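Local atomic coordinates of putative phosphinothricin n-acetyltransferase (Acinetobacter baylyi, PDB entry 2JLM), a protein that probably transfers the acetyl group of acetyl-CoA to the amino group of L-methionine sulfoximine and L-methionine sulfone. Residues G151-A156 with A166-L171; H94-H99 with K109-E114; G75-G80 with N113-R118. All coordinates share one frame; numbering follows the deposited sequence.

Contact 1: residues G151-A156 with A166-L171; sequences GTIQQA and AAFYQL
Ile153 lays the far end of its side chain obliquely against one corner of the Phe168 ring, CD1 lying 3.7 Å from Phe168 CE1. Its CG1 stands anti to the carbonyl carbon (chi1 -58°), and an extended chi2 carries CD1 on to the ring. Both residues share a sheet face with Ala166, whose CB meets Ala156 CB at 4.2 Å; Phe82 of a second subunit packs on Ile153. The other face carries Thr152 and Ala167, a non-hydrogen-bonded pair with CA atoms only 4.1 Å apart. There Thr152 OG1 sits 3.4 Å from Ala167 CB, a van der Waals contact with a methyl; the hydroxyl has its hydrogen bond with His149 NE2.

Three backbone bonds fix the register. Phe168 N reaches Gly151 O at 2.8 Å, nearly along the C=O axis, and the same oxygen lies in the plane of the Phe168 ring at its edge. Ile153 and Ala166 bond both ways: Ile153 N to Ala166 O at 2.9 Å, Ala166 N to Ile153 O at 3.2 Å, each donor standing above the carbonyl plane. Gly151, at phi 148°, adopts a backbone shape in which a CB would collide with the preceding carbonyl oxygen. A type II turn from Ile153 to Ala156 brings Ala156 round against Ala166. This is the antiparallel beta hairpin of strands 148-159 (outermost within the chain) and 162-172 in the GNAT-type sheet.

Contact 2: residues H94-H99 with K109-E114; sequences HSVYIH and KHLMNE
Met112 sets CG anti to the carbonyl carbon, and bends at chi2 (-50°) and chi3 (-59°) then curl its thioether back toward the strand, while His94 holds CG in the crowded position between backbone N and carbonyl carbon (chi1 65°), which brings its imidazole out to meet it. The two side chains cross at about a right angle. The CE methyl of Met112 lies over one face of the imidazole, 3.5 Å from His94 CE1. The sulfur is displaced past the ND1-CE1 side of the ring: Met112 SD is 4.2 Å from the ring centroid and well off the normal, an oblique Met-aromatic approach. It comes within 3.5 Å of His94 ND1, a nitrogen that is buried here and has no hydrogen-bonding partner in the model. The rings of His142 and Phe147 also meet this imidazole; with ND1 buried and lacking a partner, the neutral form is perhaps the more likely.

The two segments belong to strand 91-98 and helix 107-121, the first two elements of a beta-alpha-beta unit, completed by strand 126-132, within the GNAT domain; the axes of 94-98 and 109-114 run nearly antiparallel, 9.1 Å apart at closest approach. Along that gap Val96 points at the helix and divides its branches: CG1 lies 4.1 Å from Met112 SD, and CG2 touches Leu111 CB at 4.2 Å. Further along the strand, Ile98 extends obliquely across to Leu111, where the two CD1 methyls meet tip to tip at 3.7 Å. Beyond Leu111, Phe12 of strand 7-14 covers the helix, and an acetate ion lies beside Val96.

Contact 3: residues G75-G80 with N113-R118; sequences GFASWG and NELIKR
Strand 75-80 and helix 113-118 show how the central sheet of the GNAT fold receives a covering helix: the two axes run roughly parallel, inclined by 31° and 8.7 Å apart at closest approach, with no hydrogen bond passing between them. Apolar contact does the work, and Leu115 is its centre. Its CG is anti to the backbone N (chi1 -163°), which sends the isobutyl group from the helix toward the strand, where the two methyls part. CD2 rests on the strand, 3.6 Å from Ser78 O and 4.1 Å from Ala77 CB, while CD1 goes to the indole, 3.8 Å from Trp79 CE3. His94 of strand 91-98 and Ile64 of strand 63-68 also touch this leucine.

The aromatic part rests on Trp79. With chi1 at 73° its CG sits in the crowded position between backbone N and carbonyl carbon, and the six-membered ring is thereby thrust toward the helix edge first. Leu115 O lies near the indole plane beyond that rim, 3.6 Å from Trp79 CZ3, and the carbonyl carbon of Arg118 takes a similar in-plane place 3.9 Å from Trp79 CH2.

Polar groups are served from outside the two segments. Trp79 NE1 is hydrogen-bonded to a bound diethylene glycol, probably from the crystallisation liquor, and Ser78, which turns its CB away from the helix, has its OG hydrogen-bonded to Pro62 O and Lys56 NZ. Arg118, pointed at the strand but bent at chi2 and chi3, leads its guanidinium off to a salt bridge with Glu14; on the way its CG passes 4.1 Å from Trp79 CH2.

In the fold
All three contacts engage one mixed sheet. Contacts 2 and 3 have centres only 6 Å apart and use successive turns of helix 107-121, sharing Asn113 and Glu114; their strands, 73-81 and 91-98, are consecutive in the chain and adjacent in the sheet, where Ser95 N probably bonds to Ser78 O. The helix thus covers two neighbouring strands at once. Contact 1 comes later along the chain, in the C-terminal hairpin at the other side of strand 126-132, with its centre 19 and 20 Å from those of contacts 2 and 3. It still meets contact 3, Leu171 CD2 packing 3.8 Å from Ile116 CD1, so the hairpin packs against the helix that covers the central strands of this GNAT-type fold.

Contact 1: residues G151-A156 with A166-L171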
ATOM      1  N   GLY D 151     -33.073   0.236   9.940  1.00 16.50           N
ATOM      2  CA  GLY D 151     -34.184   1.155   9.954  1.00 24.47           C
ATOM      3  C   GLY D 151     -34.383   1.704   8.561  1.00 19.65           C
ATOM      4  O   GLY D 151     -33.614   1.392   7.650  1.00 23.21           O
ATOM      5  N   THR D 152     -35.392   2.553   8.407  1.00 19.86           N
ATOM      6  CA  THR D 152     -35.778   3.064   7.101  1.00 21.31           C
ATOM      7  C   THR D 152     -36.191   4.526   7.208  1.00 22.30           C
ATOM      8  O   THR D 152     -37.025   4.870   8.030  1.00 30.76           O
ATOM      9  CB  THR D 152     -36.967   2.254   6.552  1.00 16.43           C
ATOM     10  OG1 THR D 152     -36.538   0.919   6.255  1.00 35.46           O
ATOM     11  CG2 THR D 152     -37.549   2.912   5.298  1.00 14.32           C
ATOM     12  N   ILE D 153     -35.595   5.385   6.391  1.00 23.20           N
ATOM     13  CA  ILE D 153     -36.000   6.787   6.346  1.00 33.40           C
ATOM     14  C   ILE D 153     -37.079   6.995   5.282  1.00 20.47           C
ATOM     15  O   ILE D 153     -36.794   7.043   4.085  1.00 28.40           O
ATOM     16  CB  ILE D 153     -34.799   7.726   6.104  1.00 22.11           C
ATOM     17  CG1 ILE D 153     -33.755   7.515   7.210  1.00 24.34           C
ATOM     18  CG2 ILE D 153     -35.265   9.178   6.084  1.00 21.37           C
ATOM     19  CD1 ILE D 153     -32.528   8.359   7.080  1.00 26.70           C
ATOM     20  N   GLN D 154     -38.323   7.101   5.732  1.00 13.42           N
ATOM     21  CA  GLN D 154     -39.462   7.147   4.825  1.00 25.54           C
ATOM     22  C   GLN D 154     -39.428   8.402   3.973  1.00 18.77           C
ATOM     23  O   GLN D 154     -39.147   9.489   4.470  1.00 24.26           O
ATOM     24  CB  GLN D 154     -40.770   7.046   5.615  1.00 15.65           C
ATOM     25  CG  GLN D 154     -40.672   6.060   6.768  1.00 40.32           C
ATOM     26  CD  GLN D 154     -41.997   5.823   7.472  1.00 56.34           C
ATOM     27  OE1 GLN D 154     -43.061   6.103   6.928  1.00 44.09           O
ATOM     28  NE2 GLN D 154     -41.934   5.290   8.686  1.00 51.74           N
ATOM     29  N   GLN D 155     -39.697   8.226   2.681  1.00 27.83           N
ATOM     30  CA  GLN D 155     -39.810   9.327   1.731  1.00 18.62           C
ATOM     31  C   GLN D 155     -38.565  10.191   1.697  1.00 21.88           C
ATOM     32  O   GLN D 155     -38.636  11.380   1.396  1.00 23.64           O
ATOM     33  CB  GLN D 155     -41.043  10.177   2.045  1.00 12.72           C
ATOM     34  CG  GLN D 155     -42.324   9.358   2.167  1.00 16.51           C
ATOM     35  CD  GLN D 155     -43.597  10.180   1.965  1.00 33.98           C
ATOM     36  OE1 GLN D 155     -43.588  11.404   2.066  1.00 34.42           O
ATOM     37  NE2 GLN D 155     -44.699   9.498   1.684  1.00 37.66           N
ATOM     38  N   ALA D 156     -37.427   9.584   2.008  1.00 21.76           N
ATOM     39  CA  ALA D 156     -36.144  10.270   1.954  1.00 17.68           C
ATOM     40  C   ALA D 156     -35.739  10.629   0.534  1.00 15.51           C
ATOM     41  O   ALA D 156     -35.044  11.622   0.313  1.00 28.12           O
ATOM     42  CB  ALA D 156     -35.067   9.424   2.598  1.00 26.14           C
ATOM     43  N   ALA D 166     -35.804   4.954   1.921  1.00 20.62           N
ATOM     44  CA  ALA D 166     -34.434   4.459   1.915  1.00 18.89           C
ATOM     45  C   ALA D 166     -34.216   3.535   3.112  1.00 28.56           C
ATOM     46  O   ALA D 166     -34.146   3.993   4.248  1.00 21.30           O
ATOM     47  CB  ALA D 166     -33.467   5.615   1.963  1.00 14.76           C
ATOM     48  N   ALA D 167     -34.131   2.232   2.862  1.00 13.83           N
ATOM     49  CA  ALA D 167     -33.920   1.282   3.947  1.00 23.99           C
ATOM     50  C   ALA D 167     -32.430   1.110   4.171  1.00 20.94           C
ATOM     51  O   ALA D 167     -31.651   1.118   3.215  1.00 23.33           O
ATOM     52  CB  ALA D 167     -34.562  -0.053   3.625  1.00 17.84           C
ATOM     53  N   PHE D 168     -32.032   0.975   5.433  1.00 21.86           N
ATOM     54  CA  PHE D 168     -30.627   0.766   5.752  1.00 19.54           C
ATOM     55  C   PHE D 168     -30.403  -0.616   6.296  1.00 21.77           C
ATOM     56  O   PHE D 168     -31.085  -1.060   7.217  1.00 21.75           O
ATOM     57  CB  PHE D 168     -30.118   1.826   6.728  1.00 16.95           C
ATOM     58  CG  PHE D 168     -30.045   3.193   6.127  1.00 26.50           C
ATOM     59  CD1 PHE D 168     -31.157   4.020   6.123  1.00 19.87           C
ATOM     60  CD2 PHE D 168     -28.881   3.637   5.527  1.00 22.88           C
ATOM     61  CE1 PHE D 168     -31.099   5.276   5.551  1.00 41.78           C
ATOM     62  CE2 PHE D 168     -28.816   4.893   4.949  1.00 34.88           C
ATOM     63  CZ  PHE D 168     -29.925   5.715   4.966  1.00 26.47           C
ATOM     64  N   TYR D 169     -29.449  -1.310   5.697  1.00 16.73           N
ATOM     65  CA  TYR D 169     -29.053  -2.620   6.182  1.00 20.73           C
ATOM     66  C   TYR D 169     -27.569  -2.574   6.557  1.00 21.00           C
ATOM     67  O   TYR D 169     -26.748  -1.950   5.872  1.00 21.65           O
ATOM     68  CB  TYR D 169     -29.366  -3.701   5.130  1.00 14.31           C
ATOM     69  CG  TYR D 169     -30.854  -3.993   5.051  1.00 19.08           C
ATOM     70  CD1 TYR D 169     -31.707  -3.152   4.355  1.00 14.57           C
ATOM     71  CD2 TYR D 169     -31.411  -5.080   5.721  1.00 21.32           C
ATOM     72  CE1 TYR D 169     -33.081  -3.393   4.302  1.00 21.88           C
ATOM     73  CE2 TYR D 169     -32.780  -5.333   5.672  1.00 39.72           C
ATOM     74  CZ  TYR D 169     -33.606  -4.484   4.959  1.00 24.44           C
ATOM     75  OH  TYR D 169     -34.963  -4.719   4.908  1.00 42.11           O
ATOM     76  N   GLN D 170     -27.222  -3.214   7.661  1.00 19.10           N
ATOM     77  CA  GLN D 170     -25.839  -3.178   8.108  1.00 14.80           C
ATOM     78  C   GLN D 170     -25.354  -4.569   8.471  1.00 15.66           C
ATOM     79  O   GLN D 170     -26.129  -5.431   8.917  1.00 18.90           O
ATOM     80  CB  GLN D 170     -25.691  -2.254   9.321  1.00  9.87           C
ATOM     81  CG  GLN D 170     -26.097  -2.935  10.648  1.00 11.59           C
ATOM     82  CD  GLN D 170     -25.867  -2.042  11.835  1.00 18.51           C
ATOM     83  OE1 GLN D 170     -26.703  -1.197  12.165  1.00 22.50           O
ATOM     84  NE2 GLN D 170     -24.723  -2.215  12.487  1.00 14.70           N
ATOM     85  N   LEU D 171     -24.060  -4.786   8.278  1.00 16.95           N
ATOM     86  CA  LEU D 171     -23.434  -6.032   8.673  1.00 12.52           C
ATOM     87  C   LEU D 171     -22.300  -5.678   9.623  1.00 15.94           C
ATOM     88  O   LEU D 171     -21.405  -4.912   9.263  1.00 21.59           O
ATOM     89  CB  LEU D 171     -22.887  -6.744   7.438  1.00 12.57           C
ATOM     90  CG  LEU D 171     -21.962  -7.936   7.680  1.00 26.11           C
ATOM     91  CD1 LEU D 171     -22.768  -9.110   8.220  1.00 11.66           C
ATOM     92  CD2 LEU D 171     -21.237  -8.314   6.391  1.00 17.35           C
TER

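Contact 2: residues H94-H99 with K109-E114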
ATOM      1  N   HIS D  94     -21.336   0.165   0.960  1.00 12.72           N
ATOM      2  CA  HIS D  94     -21.007  -0.604  -0.233  1.00 23.19           C
ATOM      3  C   HIS D  94     -22.109  -0.506  -1.264  1.00 25.00           C
ATOM      4  O   HIS D  94     -23.261  -0.186  -0.951  1.00 21.46           O
ATOM      5  CB  HIS D  94     -20.856  -2.078   0.122  1.00 15.12           C
ATOM      6  CG  HIS D  94     -22.133  -2.706   0.588  1.00 31.33           C
ATOM      7  ND1 HIS D  94     -22.949  -3.446  -0.239  1.00 30.24           N
ATOM      8  CD2 HIS D  94     -22.754  -2.668   1.794  1.00 22.25           C
ATOM      9  CE1 HIS D  94     -24.007  -3.855   0.435  1.00 18.53           C
ATOM     10  NE2 HIS D  94     -23.914  -3.399   1.671  1.00 23.57           N
ATOM     11  N   SER D  95     -21.752  -0.824  -2.498  1.00 34.92           N
ATOM     12  CA  SER D  95     -22.731  -0.933  -3.560  1.00 28.56           C
ATOM     13  C   SER D  95     -22.310  -2.032  -4.523  1.00 30.42           C
ATOM     14  O   SER D  95     -21.133  -2.383  -4.616  1.00 28.15           O
ATOM     15  CB  SER D  95     -22.905   0.407  -4.276  1.00 37.64           C
ATOM     16  OG  SER D  95     -21.647   1.012  -4.529  1.00 61.78           O
ATOM     17  N   VAL D  96     -23.287  -2.597  -5.215  1.00 32.04           N
ATOM     18  CA  VAL D  96     -23.032  -3.660  -6.164  1.00 33.02           C
ATOM     19  C   VAL D  96     -23.970  -3.491  -7.355  1.00 26.78           C
ATOM     20  O   VAL D  96     -25.180  -3.344  -7.189  1.00 38.65           O
ATOM     21  CB  VAL D  96     -23.181  -5.044  -5.502  1.00 24.32           C
ATOM     22  CG1 VAL D  96     -24.498  -5.145  -4.747  1.00 37.14           C
ATOM     23  CG2 VAL D  96     -23.050  -6.165  -6.545  1.00 27.52           C
ATOM     24  N   TYR D  97     -23.402  -3.464  -8.554  1.00 42.42           N
ATOM     25  CA  TYR D  97     -24.192  -3.300  -9.772  1.00 40.29           C
ATOM     26  C   TYR D  97     -23.946  -4.449 -10.727  1.00 36.91           C
ATOM     27  O   TYR D  97     -22.802  -4.802 -11.003  1.00 42.11           O
ATOM     28  CB  TYR D  97     -23.852  -1.983 -10.460  1.00 29.06           C
ATOM     29  CG  TYR D  97     -24.053  -0.777  -9.582  1.00 45.71           C
ATOM     30  CD1 TYR D  97     -23.004  -0.268  -8.834  1.00 42.11           C
ATOM     31  CD2 TYR D  97     -25.294  -0.143  -9.497  1.00 21.78           C
ATOM     32  CE1 TYR D  97     -23.171   0.836  -8.022  1.00 31.92           C
ATOM     33  CE2 TYR D  97     -25.470   0.972  -8.679  1.00 38.40           C
ATOM     34  CZ  TYR D  97     -24.398   1.453  -7.943  1.00 25.98           C
ATOM     35  OH  TYR D  97     -24.535   2.556  -7.129  1.00 49.90           O
ATOM     36  N   ILE D  98     -25.023  -5.039 -11.224  1.00 28.11           N
ATOM     37  CA  ILE D  98     -24.904  -6.138 -12.164  1.00 31.21           C
ATOM     38  C   ILE D  98     -25.331  -5.682 -13.533  1.00 33.01           C
ATOM     39  O   ILE D  98     -26.326  -4.965 -13.670  1.00 33.52           O
ATOM     40  CB  ILE D  98     -25.752  -7.350 -11.761  1.00 33.80           C
ATOM     41  CG1 ILE D  98     -25.318  -7.851 -10.387  1.00 26.05           C
ATOM     42  CG2 ILE D  98     -25.577  -8.461 -12.783  1.00 36.48           C
ATOM     43  CD1 ILE D  98     -23.798  -7.828 -10.201  1.00 15.46           C
ATOM     44  N   HIS D  99     -24.572  -6.094 -14.546  1.00 34.26           N
ATOM     45  CA  HIS D  99     -24.871  -5.735 -15.928  1.00 25.32           C
ATOM     46  C   HIS D  99     -26.274  -6.218 -16.297  1.00 19.76           C
ATOM     47  O   HIS D  99     -26.707  -7.271 -15.832  1.00 26.68           O
ATOM     48  CB  HIS D  99     -23.836  -6.339 -16.864  1.00 39.05           C
ATOM     49  CG  HIS D  99     -24.097  -6.052 -18.305  1.00 59.30           C
ATOM     50  ND1 HIS D  99     -25.110  -6.661 -19.014  1.00 48.55           N
ATOM     51  CD2 HIS D  99     -23.477  -5.216 -19.173  1.00 23.18           C
ATOM     52  CE1 HIS D  99     -25.107  -6.210 -20.257  1.00 43.15           C
ATOM     53  NE2 HIS D  99     -24.123  -5.334 -20.378  1.00 49.93           N
ATOM     54  N   LYS D 109     -24.503 -11.908  -5.291  1.00 15.85           N
ATOM     55  CA  LYS D 109     -24.164 -12.618  -4.083  1.00 24.96           C
ATOM     56  C   LYS D 109     -22.670 -12.946  -4.076  1.00 34.04           C
ATOM     57  O   LYS D 109     -22.000 -12.761  -3.064  1.00 24.49           O
ATOM     58  CB  LYS D 109     -25.045 -13.870  -3.948  1.00 12.81           C
ATOM     59  CG  LYS D 109     -24.896 -14.606  -2.619  1.00 30.81           C
ATOM     60  CD  LYS D 109     -25.639 -15.937  -2.631  1.00 37.78           C
ATOM     61  N   HIS D 110     -22.152 -13.416  -5.212  1.00 30.91           N
ATOM     62  CA  HIS D 110     -20.721 -13.694  -5.357  1.00 25.62           C
ATOM     63  C   HIS D 110     -19.875 -12.453  -5.085  1.00 17.82           C
ATOM     64  O   HIS D 110     -18.915 -12.500  -4.324  1.00 23.95           O
ATOM     65  CB  HIS D 110     -20.400 -14.178  -6.779  1.00 24.28           C
ATOM     66  CG  HIS D 110     -20.982 -15.511  -7.110  1.00 31.83           C
ATOM     67  ND1 HIS D 110     -20.741 -16.632  -6.347  1.00 37.82           N
ATOM     68  CD2 HIS D 110     -21.780 -15.910  -8.127  1.00 23.88           C
ATOM     69  CE1 HIS D 110     -21.374 -17.663  -6.877  1.00 30.54           C
ATOM     70  NE2 HIS D 110     -22.010 -17.251  -7.958  1.00 36.66           N
ATOM     71  N   LEU D 111     -20.218 -11.352  -5.744  1.00 13.93           N
ATOM     72  CA  LEU D 111     -19.489 -10.110  -5.552  1.00 33.27           C
ATOM     73  C   LEU D 111     -19.590  -9.646  -4.099  1.00 40.99           C
ATOM     74  O   LEU D 111     -18.583  -9.270  -3.488  1.00 37.88           O
ATOM     75  CB  LEU D 111     -19.988  -9.040  -6.523  1.00 24.78           C
ATOM     76  CG  LEU D 111     -19.517  -9.280  -7.964  1.00 19.93           C
ATOM     77  CD1 LEU D 111     -20.365  -8.512  -8.980  1.00 22.28           C
ATOM     78  CD2 LEU D 111     -18.021  -8.939  -8.142  1.00 17.87           C
ATOM     79  N   MET D 112     -20.793  -9.699  -3.530  1.00 29.57           N
ATOM     80  CA  MET D 112     -20.954  -9.328  -2.125  1.00 42.29           C
ATOM     81  C   MET D 112     -20.097 -10.213  -1.221  1.00 31.06           C
ATOM     82  O   MET D 112     -19.429  -9.720  -0.313  1.00 29.87           O
ATOM     83  CB  MET D 112     -22.422  -9.352  -1.687  1.00 22.24           C
ATOM     84  CG  MET D 112     -23.196  -8.095  -2.078  1.00 33.08           C
ATOM     85  SD  MET D 112     -22.355  -6.567  -1.601  1.00 36.56           S
ATOM     86  CE  MET D 112     -22.251  -6.825   0.166  1.00 29.00           C
ATOM     87  N   ASN D 113     -20.098 -11.518  -1.474  1.00 23.11           N
ATOM     88  CA  ASN D 113     -19.267 -12.407  -0.676  1.00 31.75           C
ATOM     89  C   ASN D 113     -17.791 -12.022  -0.736  1.00 23.24           C
ATOM     90  O   ASN D 113     -17.088 -12.039   0.273  1.00 28.39           O
ATOM     91  CB  ASN D 113     -19.456 -13.868  -1.089  1.00 33.55           C
ATOM     92  CG  ASN D 113     -20.614 -14.534  -0.366  1.00 53.15           C
ATOM     93  OD1 ASN D 113     -20.905 -14.225   0.792  1.00 52.07           O
ATOM     94  ND2 ASN D 113     -21.275 -15.464  -1.046  1.00 41.50           N
ATOM     95  N   GLU D 114     -17.318 -11.686  -1.924  1.00 25.49           N
ATOM     96  CA  GLU D 114     -15.920 -11.321  -2.085  1.00 24.02           C
ATOM     97  C   GLU D 114     -15.651  -9.957  -1.411  1.00 24.61           C
ATOM     98  O   GLU D 114     -14.645  -9.783  -0.722  1.00 27.20           O
ATOM     99  CB  GLU D 114     -15.549 -11.332  -3.575  1.00 23.39           C
ATOM    100  CG  GLU D 114     -14.047 -11.329  -3.879  1.00 61.47           C
ATOM    101  CD  GLU D 114     -13.354 -12.668  -3.604  1.00 49.46           C
ATOM    102  OE1 GLU D 114     -14.028 -13.650  -3.214  1.00 32.04           O
ATOM    103  OE2 GLU D 114     -12.117 -12.734  -3.783  1.00 51.87           O
TER

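Contact 3: residues G75-G80 with N113-R118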
ATOM      1  N   GLY D  75     -20.227  -7.195 -13.839  1.00 40.44           N
ATOM      2  CA  GLY D  75     -20.715  -6.388 -12.743  1.00 33.48           C
ATOM      3  C   GLY D  75     -19.588  -6.157 -11.769  1.00 26.22           C
ATOM      4  O   GLY D  75     -18.532  -6.786 -11.878  1.00 25.69           O
ATOM      5  N   PHE D  76     -19.807  -5.251 -10.825  1.00 20.24           N
ATOM      6  CA  PHE D  76     -18.774  -4.888  -9.860  1.00 32.71           C
ATOM      7  C   PHE D  76     -19.356  -4.532  -8.492  1.00 30.11           C
ATOM      8  O   PHE D  76     -20.548  -4.258  -8.351  1.00 29.65           O
ATOM      9  CB  PHE D  76     -17.918  -3.736 -10.400  1.00 22.97           C
ATOM     10  CG  PHE D  76     -18.651  -2.434 -10.511  1.00 32.63           C
ATOM     11  CD1 PHE D  76     -18.532  -1.469  -9.525  1.00 43.75           C
ATOM     12  CD2 PHE D  76     -19.470  -2.174 -11.602  1.00 40.35           C
ATOM     13  CE1 PHE D  76     -19.215  -0.263  -9.624  1.00 31.01           C
ATOM     14  CE2 PHE D  76     -20.154  -0.973 -11.705  1.00 43.15           C
ATOM     15  CZ  PHE D  76     -20.027  -0.019 -10.714  1.00 37.65           C
ATOM     16  N   ALA D  77     -18.514  -4.568  -7.472  1.00 33.92           N
ATOM     17  CA  ALA D  77     -18.936  -4.168  -6.144  1.00 27.91           C
ATOM     18  C   ALA D  77     -17.856  -3.265  -5.596  1.00 38.44           C
ATOM     19  O   ALA D  77     -16.701  -3.352  -6.007  1.00 29.62           O
ATOM     20  CB  ALA D  77     -19.130  -5.373  -5.246  1.00 17.17           C
ATOM     21  N   SER D  78     -18.226  -2.389  -4.677  1.00 25.91           N
ATOM     22  CA  SER D  78     -17.275  -1.429  -4.159  1.00 24.48           C
ATOM     23  C   SER D  78     -17.811  -0.858  -2.852  1.00 32.92           C
ATOM     24  O   SER D  78     -18.958  -1.115  -2.488  1.00 20.12           O
ATOM     25  CB  SER D  78     -17.074  -0.319  -5.186  1.00 21.44           C
ATOM     26  OG  SER D  78     -16.024   0.555  -4.802  1.00 32.30           O
ATOM     27  N   TRP D  79     -16.980  -0.107  -2.136  1.00 23.34           N
ATOM     28  CA  TRP D  79     -17.476   0.691  -1.016  1.00 30.05           C
ATOM     29  C   TRP D  79     -16.835   2.069  -0.975  1.00 22.46           C
ATOM     30  O   TRP D  79     -15.860   2.333  -1.666  1.00 33.82           O
ATOM     31  CB  TRP D  79     -17.334  -0.031   0.332  1.00 13.22           C
ATOM     32  CG  TRP D  79     -15.943  -0.140   0.859  1.00 21.29           C
ATOM     33  CD1 TRP D  79     -15.092   0.889   1.147  1.00 20.36           C
ATOM     34  CD2 TRP D  79     -15.243  -1.345   1.201  1.00 14.70           C
ATOM     35  NE1 TRP D  79     -13.905   0.403   1.625  1.00 20.25           N
ATOM     36  CE2 TRP D  79     -13.970  -0.966   1.669  1.00 26.75           C
ATOM     37  CE3 TRP D  79     -15.563  -2.702   1.144  1.00 28.48           C
ATOM     38  CZ2 TRP D  79     -13.022  -1.896   2.078  1.00 22.29           C
ATOM     39  CZ3 TRP D  79     -14.621  -3.622   1.549  1.00 24.50           C
ATOM     40  CH2 TRP D  79     -13.363  -3.216   2.010  1.00 27.19           C
ATOM     41  N   GLY D  80     -17.426   2.950  -0.183  1.00 29.65           N
ATOM     42  CA  GLY D  80     -16.916   4.284   0.027  1.00 16.19           C
ATOM     43  C   GLY D  80     -17.278   4.719   1.433  1.00 33.12           C
ATOM     44  O   GLY D  80     -17.768   3.927   2.245  1.00 21.55           O
ATOM     45  N   ASN D 113     -20.098 -11.518  -1.474  1.00 23.11           N
ATOM     46  CA  ASN D 113     -19.267 -12.407  -0.676  1.00 31.75           C
ATOM     47  C   ASN D 113     -17.791 -12.022  -0.736  1.00 23.24           C
ATOM     48  O   ASN D 113     -17.088 -12.039   0.273  1.00 28.39           O
ATOM     49  CB  ASN D 113     -19.456 -13.868  -1.089  1.00 33.55           C
ATOM     50  CG  ASN D 113     -20.614 -14.534  -0.366  1.00 53.15           C
ATOM     51  OD1 ASN D 113     -20.905 -14.225   0.792  1.00 52.07           O
ATOM     52  ND2 ASN D 113     -21.275 -15.464  -1.046  1.00 41.50           N
ATOM     53  N   GLU D 114     -17.318 -11.686  -1.924  1.00 25.49           N
ATOM     54  CA  GLU D 114     -15.920 -11.321  -2.085  1.00 24.02           C
ATOM     55  C   GLU D 114     -15.651  -9.957  -1.411  1.00 24.61           C
ATOM     56  O   GLU D 114     -14.645  -9.783  -0.722  1.00 27.20           O
ATOM     57  CB  GLU D 114     -15.549 -11.332  -3.575  1.00 23.39           C
ATOM     58  CG  GLU D 114     -14.047 -11.329  -3.879  1.00 61.47           C
ATOM     59  CD  GLU D 114     -13.354 -12.668  -3.604  1.00 49.46           C
ATOM     60  OE1 GLU D 114     -14.028 -13.650  -3.214  1.00 32.04           O
ATOM     61  OE2 GLU D 114     -12.117 -12.734  -3.783  1.00 51.87           O
ATOM     62  N   LEU D 115     -16.572  -9.010  -1.571  1.00 22.11           N
ATOM     63  CA  LEU D 115     -16.439  -7.699  -0.921  1.00 17.47           C
ATOM     64  C   LEU D 115     -16.396  -7.809   0.597  1.00 14.43           C
ATOM     65  O   LEU D 115     -15.644  -7.099   1.256  1.00 23.91           O
ATOM     66  CB  LEU D 115     -17.591  -6.777  -1.312  1.00 19.01           C
ATOM     67  CG  LEU D 115     -17.318  -5.303  -1.036  1.00 23.63           C
ATOM     68  CD1 LEU D 115     -16.156  -4.842  -1.908  1.00 15.71           C
ATOM     69  CD2 LEU D 115     -18.556  -4.473  -1.293  1.00 25.19           C
ATOM     70  N   ILE D 116     -17.205  -8.701   1.153  1.00 21.27           N
ATOM     71  CA  ILE D 116     -17.244  -8.875   2.601  1.00 23.52           C
ATOM     72  C   ILE D 116     -15.928  -9.456   3.115  1.00 35.09           C
ATOM     73  O   ILE D 116     -15.412  -9.040   4.166  1.00 26.71           O
ATOM     74  CB  ILE D 116     -18.428  -9.754   3.005  1.00 19.36           C
ATOM     75  CG1 ILE D 116     -19.737  -9.026   2.688  1.00 18.07           C
ATOM     76  CG2 ILE D 116     -18.364 -10.133   4.485  1.00 12.72           C
ATOM     77  CD1 ILE D 116     -20.982  -9.880   2.925  1.00 16.20           C
ATOM     78  N   LYS D 117     -15.386 -10.413   2.364  1.00 30.09           N
ATOM     79  CA  LYS D 117     -14.066 -10.958   2.671  1.00 23.82           C
ATOM     80  C   LYS D 117     -13.046  -9.828   2.692  1.00 21.22           C
ATOM     81  O   LYS D 117     -12.228  -9.747   3.599  1.00 32.39           O
ATOM     82  CB  LYS D 117     -13.667 -12.033   1.652  1.00 37.36           C
ATOM     83  CG  LYS D 117     -14.252 -13.418   1.955  1.00 30.60           C
ATOM     84  CD  LYS D 117     -13.896 -14.442   0.874  1.00 53.41           C
ATOM     85  N   ARG D 118     -13.124  -8.936   1.704  1.00 14.99           N
ATOM     86  CA  ARG D 118     -12.221  -7.795   1.638  1.00 20.38           C
ATOM     87  C   ARG D 118     -12.382  -6.850   2.841  1.00 43.47           C
ATOM     88  O   ARG D 118     -11.398  -6.292   3.330  1.00 23.14           O
ATOM     89  CB  ARG D 118     -12.424  -7.023   0.330  1.00 17.64           C
ATOM     90  CG  ARG D 118     -11.283  -6.062  -0.009  1.00 33.64           C
ATOM     91  CD  ARG D 118      -9.999  -6.823  -0.349  1.00 23.44           C
ATOM     92  NE  ARG D 118     -10.219  -7.706  -1.491  1.00 24.29           N
ATOM     93  CZ  ARG D 118     -10.070  -7.334  -2.759  1.00 43.68           C
ATOM     94  NH1 ARG D 118     -10.305  -8.195  -3.742  1.00 43.51           N
ATOM     95  NH2 ARG D 118      -9.676  -6.101  -3.050  1.00 23.48           N
TER